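Local coordinates for protein transcription termination factor FttA (Pyrococcus horikoshii, PDB 3AF6) that probably terminates transcription as a zinc-dependent, RNA-cleaving nuclease of the metallo-beta-lactamase superfamily, cutting the transcript at the exit channel of RNA polymerase, at residues P333-T338 against L353-G358; P372-E377 against A436-M441; V442-A447 against E495-V500. All coordinates share one frame; numbering follows the deposited sequence.

How the contacts relate
The three contacts follow one another along the chain. Contact 1 pairs two neighbouring strands of a sheet in the metallo-beta-lactamase domain; its centre lies about 33 Å from that of contact 2 and about 45 Å from that of contact 3, across the chain's centre. Contact 2 joins a loop of the metallo-beta-lactamase domain to helix 435-447 of the beta-CASP domain, and contact 3 sets the next part of that helix against edge strand 497-499. These centres are about 13 Å apart; Arg-374 forms a salt bridge with Glu-445, and Met-440 packs on Phe-497. One helix ties the sheet edge to the neighbouring domain; only contact 2 nears the zinc site, the Gln-437 side chain about 11 Å from zinc.

Contact 1 (P333-T338 against L353-G358); sequences PDIRLT and LHIGNG
Ile-335 to Leu-337 run antiparallel to Leu-353 to Ile-355, the short strand axes 4.6 Å apart at closest and 160° between their directions. Arg-336 and His-354 form the hydrogen-bonded pair: Arg-336 N gives to His-354 O at 2.7 Å, and His-354 N returns a nearly straight bond to Arg-336 O at 2.9 Å. Beyond the strand end, Gly-356 N adds a bond to Asp-334 O at 2.8 Å. The flanking pairs, Ile-335 with Ile-355 and Leu-337 with Leu-353, are non-hydrogen-bonded and turn their side chains to one face. There Leu-353 CD2 sits between two neighbours, 3.8 Å from Ile-335 CG2 and 3.8 Å from Leu-337 CD1, and Val-214 and Ile-253 of the other sheet pack against this apolar row. On the opposite face Arg-336 and His-354 run alongside one another in the same direction, guanidinium and imidazole planes 35° apart. Arg-336 NH1 makes salt bridges to Glu-183 and Asp-330, while its NE hydrogen-bonds to the bound ligand, probably the RNA analog, which also packs on both side chains; His-354 ND1 is hydrogen-bonded to Asn-361. Strands 335-341 and 349-355 form a beta hairpin of the metallo-beta-lactamase fold, its apolar face against the other sheet.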
loop_
_atom_site.group_PDB
_atom_site.type_symbol
_atom_site.label_atom_id
_atom_site.label_comp_id
_atom_site.label_asym_id
_atom_site.label_seq_id
_atom_site.Cartn_x
_atom_site.Cartn_y
_atom_site.Cartn_z
ATOM N N PRO A 333 9.645 6.805 21.449
ATOM C CA PRO A 333 9.523 7.774 22.540
ATOM C C PRO A 333 9.223 9.202 22.103
ATOM O O PRO A 333 8.598 9.954 22.846
ATOM C CB PRO A 333 10.866 7.656 23.246
ATOM C CG PRO A 333 11.201 6.213 23.060
ATOM C CD PRO A 333 10.866 5.994 21.609
ATOM N N ASP A 334 9.649 9.589 20.903
ATOM C CA ASP A 334 9.401 10.955 20.451
ATOM C C ASP A 334 8.770 11.109 19.069
ATOM O O ASP A 334 8.846 12.181 18.476
ATOM C CB ASP A 334 10.701 11.766 20.513
ATOM C CG ASP A 334 11.741 11.291 19.513
ATOM O OD1 ASP A 334 11.634 10.146 19.022
ATOM O OD2 ASP A 334 12.678 12.062 19.226
ATOM N N ILE A 335 8.135 10.056 18.563
ATOM C CA ILE A 335 7.495 10.120 17.252
ATOM C C ILE A 335 6.130 9.467 17.276
ATOM O O ILE A 335 6.000 8.322 17.690
ATOM C CB ILE A 335 8.329 9.400 16.163
ATOM C CG1 ILE A 335 9.655 10.131 15.935
ATOM C CG2 ILE A 335 7.536 9.328 14.862
ATOM C CD1 ILE A 335 10.529 9.485 14.885
ATOM N N ARG A 336 5.114 10.193 16.822
ATOM C CA ARG A 336 3.760 9.658 16.772
ATOM C C ARG A 336 3.274 9.634 15.331
ATOM O O ARG A 336 3.318 10.645 14.620
ATOM C CB ARG A 336 2.816 10.498 17.623
ATOM C CG ARG A 336 2.274 9.760 18.826
ATOM C CD ARG A 336 1.079 10.487 19.371
ATOM N NE ARG A 336 1.464 11.741 20.001
ATOM C CZ ARG A 336 2.095 11.817 21.165
ATOM N NH1 ARG A 336 2.403 10.706 21.818
ATOM N NH2 ARG A 336 2.418 12.995 21.675
ATOM N N LEU A 337 2.797 8.469 14.910
ATOM C CA LEU A 337 2.335 8.263 13.544
ATOM C C LEU A 337 0.836 8.262 13.322
ATOM O O LEU A 337 0.061 7.773 14.140
ATOM C CB LEU A 337 2.893 6.939 13.009
ATOM C CG LEU A 337 2.412 6.473 11.631
ATOM C CD1 LEU A 337 3.029 7.336 10.530
ATOM C CD2 LEU A 337 2.802 5.012 11.436
ATOM N N THR A 338 0.448 8.816 12.185
ATOM C CA THR A 338 -0.934 8.853 11.756
ATOM C C THR A 338 -0.842 8.796 10.239
ATOM O O THR A 338 -0.038 9.510 9.643
ATOM C CB THR A 338 -1.663 10.167 12.131
ATOM O OG1 THR A 338 -1.561 10.402 13.537
ATOM C CG2 THR A 338 -3.144 10.060 11.761
ATOM N N LEU A 353 4.081 12.669 10.716
ATOM C CA LEU A 353 4.863 12.407 11.906
ATOM C C LEU A 353 4.811 13.570 12.877
ATOM O O LEU A 353 5.204 14.699 12.565
ATOM C CB LEU A 353 6.320 12.086 11.546
ATOM C CG LEU A 353 6.555 10.817 10.726
ATOM C CD1 LEU A 353 8.055 10.568 10.593
ATOM C CD2 LEU A 353 5.881 9.622 11.404
ATOM N N HIS A 354 4.283 13.268 14.053
ATOM C CA HIS A 354 4.174 14.219 15.139
ATOM C C HIS A 354 5.408 13.914 15.992
ATOM O O HIS A 354 5.443 12.896 16.687
ATOM C CB HIS A 354 2.871 13.946 15.903
ATOM C CG HIS A 354 2.753 14.690 17.193
ATOM N ND1 HIS A 354 2.825 16.062 17.271
ATOM C CD2 HIS A 354 2.583 14.249 18.460
ATOM C CE1 HIS A 354 2.702 16.435 18.532
ATOM N NE2 HIS A 354 2.553 15.355 19.273
ATOM N N ILE A 355 6.424 14.776 15.909
ATOM C CA ILE A 355 7.675 14.581 16.648
ATOM C C ILE A 355 7.762 15.438 17.907
ATOM O O ILE A 355 7.477 16.636 17.875
ATOM C CB ILE A 355 8.893 14.880 15.759
ATOM C CG1 ILE A 355 8.809 14.047 14.484
ATOM C CG2 ILE A 355 10.176 14.546 16.507
ATOM C CD1 ILE A 355 9.895 14.355 13.475
ATOM N N GLY A 356 8.190 14.819 19.009
ATOM C CA GLY A 356 8.259 15.524 20.277
ATOM C C GLY A 356 6.801 15.631 20.681
ATOM O O GLY A 356 5.947 14.976 20.066
ATOM N N ASN A 357 6.476 16.407 21.701
ATOM C CA ASN A 357 5.064 16.533 22.029
ATOM C C ASN A 357 4.633 17.928 21.602
ATOM O O ASN A 357 4.257 18.759 22.426
ATOM C CB ASN A 357 4.807 16.328 23.521
ATOM C CG ASN A 357 3.322 16.417 23.871
ATOM O OD1 ASN A 357 2.487 15.709 23.291
ATOM N ND2 ASN A 357 2.985 17.295 24.822
ATOM N N GLY A 358 4.706 18.178 20.299
ATOM C CA GLY A 358 4.331 19.474 19.770
ATOM C C GLY A 358 5.542 20.222 19.259
ATOM O O GLY A 358 5.452 21.388 18.877
#

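Contact 2 (P372-E377 against A436-M441); sequences PTRLLE and AQEVMM
Glu-438 reaches from helix 435-447 to the backbone of the loop at Arg-374 and Leu-375, and its carboxylate carries the polar part of the contact. Its CG stands anti to the backbone N (chi1 -177°) and the chain then bends at chi2, which brings both oxygens up to two successive loop amides. Glu-438 OE2 accepts a hydrogen bond from Arg-374 N at 3.0 Å through its syn lone pair; Glu-438 OE1 receives a weak one from Leu-375 N at 3.4 Å. The carboxylate meets the Arg-374 side chain at about a right angle, touching its CB and CG rather than its charged end. That end runs on along the helix until Met-441 O lies over one face of the guanidinium, 3.7 Å from NH1, while Met-441 CB packs at 3.8 Å on Arg-374 CB. Arg-374 NH2 makes salt bridges with Glu-445, farther along the same helix, and with Glu-409. Leu-375 and Glu-438 pass each other running opposite ways, and Leu-375 CD1 meets Gln-437 CB at 3.4 Å. Within the loop, Thr-373 OG1 accepts from Leu-376 N at 3.2 Å, an ST motif in the turn whose amides meet Glu-438. Arg-405 of helix 405-420 touches Thr-373, and Ala-465 and His-469 of helix 462-471 touch Gln-437. Leu-476 and Phe-492 of nearby loops cover Leu-375, so this loop, which lies between strands 360-364 and 388-392 of the metallo-beta-lactamase domain, is set among elements of the beta-CASP domain.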
loop_
_atom_site.group_PDB
_atom_site.type_symbol
_atom_site.label_atom_id
_atom_site.label_comp_id
_atom_site.label_asym_id
_atom_site.label_seq_id
_atom_site.Cartn_x
_atom_site.Cartn_y
_atom_site.Cartn_z
ATOM N N PRO A 372 -10.977 13.788 -7.558
ATOM C CA PRO A 372 -11.557 12.444 -7.471
ATOM C C PRO A 372 -11.199 11.552 -8.650
ATOM O O PRO A 372 -10.779 12.029 -9.704
ATOM C CB PRO A 372 -13.055 12.718 -7.416
ATOM C CG PRO A 372 -13.136 14.102 -6.857
ATOM C CD PRO A 372 -12.039 14.804 -7.592
ATOM N N THR A 373 -11.353 10.251 -8.444
ATOM C CA THR A 373 -11.113 9.260 -9.490
ATOM C C THR A 373 -12.146 8.176 -9.229
ATOM O O THR A 373 -12.821 8.192 -8.201
ATOM C CB THR A 373 -9.682 8.633 -9.430
ATOM O OG1 THR A 373 -9.446 8.088 -8.120
ATOM C CG2 THR A 373 -8.617 9.667 -9.784
ATOM N N ARG A 374 -12.261 7.233 -10.153
ATOM C CA ARG A 374 -13.228 6.155 -10.025
ATOM C C ARG A 374 -13.088 5.387 -8.720
ATOM O O ARG A 374 -14.074 5.055 -8.070
ATOM C CB ARG A 374 -13.063 5.194 -11.188
ATOM C CG ARG A 374 -13.335 5.799 -12.545
ATOM C CD ARG A 374 -14.808 5.671 -12.877
ATOM N NE ARG A 374 -15.077 5.816 -14.305
ATOM C CZ ARG A 374 -16.139 5.296 -14.910
ATOM N NH1 ARG A 374 -17.029 4.596 -14.210
ATOM N NH2 ARG A 374 -16.317 5.485 -16.211
ATOM N N LEU A 375 -11.853 5.111 -8.330
ATOM C CA LEU A 375 -11.597 4.337 -7.125
ATOM C C LEU A 375 -11.373 5.105 -5.822
ATOM O O LEU A 375 -11.673 4.592 -4.740
ATOM C CB LEU A 375 -10.382 3.437 -7.369
ATOM C CG LEU A 375 -10.526 2.251 -8.324
ATOM C CD1 LEU A 375 -9.175 1.863 -8.885
ATOM C CD2 LEU A 375 -11.136 1.083 -7.568
ATOM N N LEU A 376 -10.869 6.332 -5.911
ATOM C CA LEU A 376 -10.536 7.056 -4.698
ATOM C C LEU A 376 -10.941 8.524 -4.567
ATOM O O LEU A 376 -11.348 9.174 -5.528
ATOM C CB LEU A 376 -9.025 6.923 -4.492
ATOM C CG LEU A 376 -8.464 5.502 -4.635
ATOM C CD1 LEU A 376 -6.965 5.558 -4.709
ATOM C CD2 LEU A 376 -8.908 4.630 -3.456
ATOM N N GLU A 377 -10.807 9.031 -3.348
ATOM C CA GLU A 377 -11.116 10.416 -3.028
ATOM C C GLU A 377 -9.808 11.202 -2.928
ATOM O O GLU A 377 -8.775 10.668 -2.511
ATOM C CB GLU A 377 -11.876 10.488 -1.703
ATOM C CG GLU A 377 -13.322 10.035 -1.807
ATOM C CD GLU A 377 -13.953 9.753 -0.462
ATOM O OE1 GLU A 377 -13.734 10.540 0.483
ATOM O OE2 GLU A 377 -14.682 8.749 -0.354
ATOM N N ALA A 436 -4.524 -0.170 -13.607
ATOM C CA ALA A 436 -5.315 -1.306 -14.064
ATOM C C ALA A 436 -6.780 -1.208 -13.635
ATOM O O ALA A 436 -7.672 -1.171 -14.479
ATOM C CB ALA A 436 -4.707 -2.613 -13.557
ATOM N N GLN A 437 -7.025 -1.158 -12.329
ATOM C CA GLN A 437 -8.384 -1.077 -11.824
ATOM C C GLN A 437 -9.114 0.199 -12.252
ATOM O O GLN A 437 -10.334 0.186 -12.464
ATOM C CB GLN A 437 -8.393 -1.183 -10.299
ATOM C CG GLN A 437 -8.134 -2.577 -9.769
ATOM C CD GLN A 437 -6.661 -2.980 -9.832
ATOM O OE1 GLN A 437 -6.340 -4.172 -9.782
ATOM N NE2 GLN A 437 -5.756 -1.988 -9.924
ATOM N N GLU A 438 -8.372 1.298 -12.376
ATOM C CA GLU A 438 -8.978 2.560 -12.774
ATOM C C GLU A 438 -9.487 2.485 -14.200
ATOM O O GLU A 438 -10.611 2.903 -14.495
ATOM C CB GLU A 438 -7.973 3.700 -12.667
ATOM C CG GLU A 438 -8.566 5.062 -12.995
ATOM C CD GLU A 438 -9.518 5.568 -11.925
ATOM O OE1 GLU A 438 -9.614 4.945 -10.852
ATOM O OE2 GLU A 438 -10.166 6.608 -12.150
ATOM N N VAL A 439 -8.646 1.977 -15.091
ATOM C CA VAL A 439 -9.032 1.842 -16.486
ATOM C C VAL A 439 -10.129 0.789 -16.574
ATOM O O VAL A 439 -11.016 0.864 -17.434
ATOM C CB VAL A 439 -7.838 1.427 -17.360
ATOM C CG1 VAL A 439 -8.306 1.080 -18.771
ATOM C CG2 VAL A 439 -6.826 2.558 -17.400
ATOM N N MET A 440 -10.086 -0.191 -15.679
ATOM C CA MET A 440 -11.124 -1.215 -15.685
ATOM C C MET A 440 -12.463 -0.533 -15.471
ATOM O O MET A 440 -13.373 -0.703 -16.274
ATOM C CB MET A 440 -10.884 -2.262 -14.592
ATOM C CG MET A 440 -10.110 -3.481 -15.083
ATOM S SD MET A 440 -9.297 -4.333 -13.733
ATOM C CE MET A 440 -10.632 -5.397 -13.102
ATOM N N MET A 441 -12.574 0.255 -14.405
ATOM C CA MET A 441 -13.816 0.955 -14.110
ATOM C C MET A 441 -14.286 1.741 -15.321
ATOM O O MET A 441 -15.436 1.624 -15.738
ATOM C CB MET A 441 -13.630 1.889 -12.924
ATOM C CG MET A 441 -13.384 1.161 -11.622
ATOM S SD MET A 441 -14.732 0.048 -11.193
ATOM C CE MET A 441 -14.222 -1.451 -11.978
#

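Contact 3 (V442-A447 against E495-V500); sequences VLEEYA and EIFHPV
Ile-496 and Ala-447 make the nearest apolar touch, methyl to methyl, with Ile-496 CD1 at 3.7 Å from Ala-447 CB. Ile-496 CD1 also lies 4.0 Å from Glu-444 CA and 4.2 Å from Leu-443 O, so it rests on one turn of helix 435-447. Its CG1 sits between the backbone N and the carbonyl carbon (chi1 71°), and this torsion sends the branch toward the helix while also laying it over the neighbouring ring: Ile-496 CG1 stands 3.6 Å above the plane of Phe-497, over its centre. The ring contributes its far end as well, Phe-497 CZ reaching Glu-444 CB at 4.1 Å. Phe-497 also packs on Leu-458, and Leu-443 on Ile-456, both residues of the adjoining strand 456-459. The chain of Glu-444 offers its CB to the ring, then bends at chi2 and carries its carboxylate away, where Arg-448 is a long, weak ion-pair partner. Strand 497-499 is an edge strand of the parallel beta-CASP sheet, and His-498 makes backbone hydrogen bonds with Ile-456 and Leu-458 of the adjoining strand. Across the two segments the contact is therefore van der Waals packing of small area, without directed bonds.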
loop_
_atom_site.group_PDB
_atom_site.type_symbol
_atom_site.label_atom_id
_atom_site.label_comp_id
_atom_site.label_asym_id
_atom_site.label_seq_id
_atom_site.Cartn_x
_atom_site.Cartn_y
_atom_site.Cartn_z
ATOM N N VAL A 442 -13.396 2.531 -15.901
ATOM C CA VAL A 442 -13.771 3.295 -17.071
ATOM C C VAL A 442 -14.440 2.406 -18.119
ATOM O O VAL A 442 -15.479 2.772 -18.651
ATOM C CB VAL A 442 -12.562 4.003 -17.701
ATOM C CG1 VAL A 442 -12.966 4.656 -19.003
ATOM C CG2 VAL A 442 -12.034 5.050 -16.748
ATOM N N LEU A 443 -13.869 1.241 -18.409
ATOM C CA LEU A 443 -14.467 0.356 -19.410
ATOM C C LEU A 443 -15.720 -0.368 -18.917
ATOM O O LEU A 443 -16.579 -0.742 -19.714
ATOM C CB LEU A 443 -13.449 -0.680 -19.888
ATOM C CG LEU A 443 -12.207 -0.165 -20.613
ATOM C CD1 LEU A 443 -11.261 -1.330 -20.872
ATOM C CD2 LEU A 443 -12.593 0.511 -21.904
ATOM N N GLU A 444 -15.823 -0.556 -17.604
ATOM C CA GLU A 444 -16.963 -1.249 -17.008
ATOM C C GLU A 444 -18.229 -0.381 -16.990
ATOM O O GLU A 444 -19.339 -0.896 -17.098
ATOM C CB GLU A 444 -16.602 -1.711 -15.595
ATOM C CG GLU A 444 -17.549 -2.738 -14.985
ATOM C CD GLU A 444 -18.861 -2.135 -14.506
ATOM O OE1 GLU A 444 -18.824 -1.142 -13.746
ATOM O OE2 GLU A 444 -19.929 -2.667 -14.879
ATOM N N GLU A 445 -18.071 0.932 -16.845
ATOM C CA GLU A 445 -19.234 1.806 -16.860
ATOM C C GLU A 445 -19.605 1.994 -18.313
ATOM O O GLU A 445 -20.770 2.181 -18.659
ATOM C CB GLU A 445 -18.932 3.173 -16.240
ATOM C CG GLU A 445 -20.104 4.159 -16.351
ATOM C CD GLU A 445 -19.952 5.368 -15.447
ATOM O OE1 GLU A 445 -19.027 6.176 -15.678
ATOM O OE2 GLU A 445 -20.758 5.510 -14.499
ATOM N N TYR A 446 -18.597 1.943 -19.167
ATOM C CA TYR A 446 -18.817 2.105 -20.586
ATOM C C TYR A 446 -19.438 0.830 -21.131
ATOM O O TYR A 446 -20.080 0.838 -22.180
ATOM C CB TYR A 446 -17.491 2.381 -21.283
ATOM C CG TYR A 446 -17.598 2.420 -22.777
ATOM C CD1 TYR A 446 -18.294 3.439 -23.419
ATOM C CD2 TYR A 446 -17.024 1.417 -23.553
ATOM C CE1 TYR A 446 -18.420 3.459 -24.808
ATOM C CE2 TYR A 446 -17.139 1.424 -24.940
ATOM C CZ TYR A 446 -17.840 2.443 -25.564
ATOM O OH TYR A 446 -17.984 2.419 -26.938
ATOM N N ALA A 447 -19.236 -0.267 -20.410
ATOM C CA ALA A 447 -19.778 -1.559 -20.812
ATOM C C ALA A 447 -21.293 -1.610 -20.610
ATOM O O ALA A 447 -22.029 -2.042 -21.494
ATOM C CB ALA A 447 -19.108 -2.672 -20.014
ATOM N N GLU A 495 -18.881 -9.649 -15.865
ATOM C CA GLU A 495 -18.551 -10.775 -16.728
ATOM C C GLU A 495 -17.900 -10.346 -18.045
ATOM O O GLU A 495 -17.869 -11.117 -19.006
ATOM C CB GLU A 495 -19.808 -11.619 -17.004
ATOM C CG GLU A 495 -20.907 -10.921 -17.815
ATOM C CD GLU A 495 -22.108 -11.833 -18.099
ATOM O OE1 GLU A 495 -22.800 -12.236 -17.136
ATOM O OE2 GLU A 495 -22.359 -12.149 -19.287
ATOM N N ILE A 496 -17.365 -9.128 -18.083
ATOM C CA ILE A 496 -16.721 -8.615 -19.290
ATOM C C ILE A 496 -15.204 -8.794 -19.247
ATOM O O ILE A 496 -14.523 -8.705 -20.272
ATOM C CB ILE A 496 -17.026 -7.125 -19.485
ATOM C CG1 ILE A 496 -16.278 -6.299 -18.438
ATOM C CG2 ILE A 496 -18.524 -6.893 -19.361
ATOM C CD1 ILE A 496 -16.340 -4.818 -18.679
ATOM N N PHE A 497 -14.677 -9.031 -18.052
ATOM C CA PHE A 497 -13.245 -9.239 -17.889
ATOM C C PHE A 497 -12.941 -10.731 -17.864
ATOM O O PHE A 497 -13.559 -11.496 -17.117
ATOM C CB PHE A 497 -12.747 -8.609 -16.584
ATOM C CG PHE A 497 -13.045 -7.147 -16.461
ATOM C CD1 PHE A 497 -13.982 -6.694 -15.533
ATOM C CD2 PHE A 497 -12.400 -6.220 -17.277
ATOM C CE1 PHE A 497 -14.272 -5.336 -15.422
ATOM C CE2 PHE A 497 -12.683 -4.863 -17.175
ATOM C CZ PHE A 497 -13.621 -4.418 -16.246
ATOM N N HIS A 498 -11.986 -11.140 -18.692
ATOM C CA HIS A 498 -11.576 -12.534 -18.757
ATOM C C HIS A 498 -10.137 -12.645 -18.261
ATOM O O HIS A 498 -9.194 -12.270 -18.961
ATOM C CB HIS A 498 -11.662 -13.059 -20.191
ATOM C CG HIS A 498 -11.349 -14.518 -20.316
ATOM N ND1 HIS A 498 -12.200 -15.503 -19.865
ATOM C CD2 HIS A 498 -10.276 -15.160 -20.840
ATOM C CE1 HIS A 498 -11.669 -16.688 -20.109
ATOM N NE2 HIS A 498 -10.501 -16.507 -20.700
ATOM N N PRO A 499 -9.952 -13.145 -17.036
ATOM C CA PRO A 499 -8.610 -13.297 -16.469
ATOM C C PRO A 499 -7.836 -14.331 -17.265
ATOM O O PRO A 499 -8.288 -15.466 -17.387
ATOM C CB PRO A 499 -8.884 -13.785 -15.049
ATOM C CG PRO A 499 -10.253 -13.253 -14.755
ATOM C CD PRO A 499 -10.981 -13.491 -16.046
ATOM N N VAL A 500 -6.687 -13.945 -17.816
ATOM C CA VAL A 500 -5.861 -14.882 -18.585
ATOM C C VAL A 500 -5.314 -15.931 -17.616
ATOM O O VAL A 500 -4.432 -15.643 -16.805
ATOM C CB VAL A 500 -4.689 -14.165 -19.278
ATOM C CG1 VAL A 500 -3.927 -15.145 -20.155
ATOM C CG2 VAL A 500 -5.214 -13.003 -20.112
#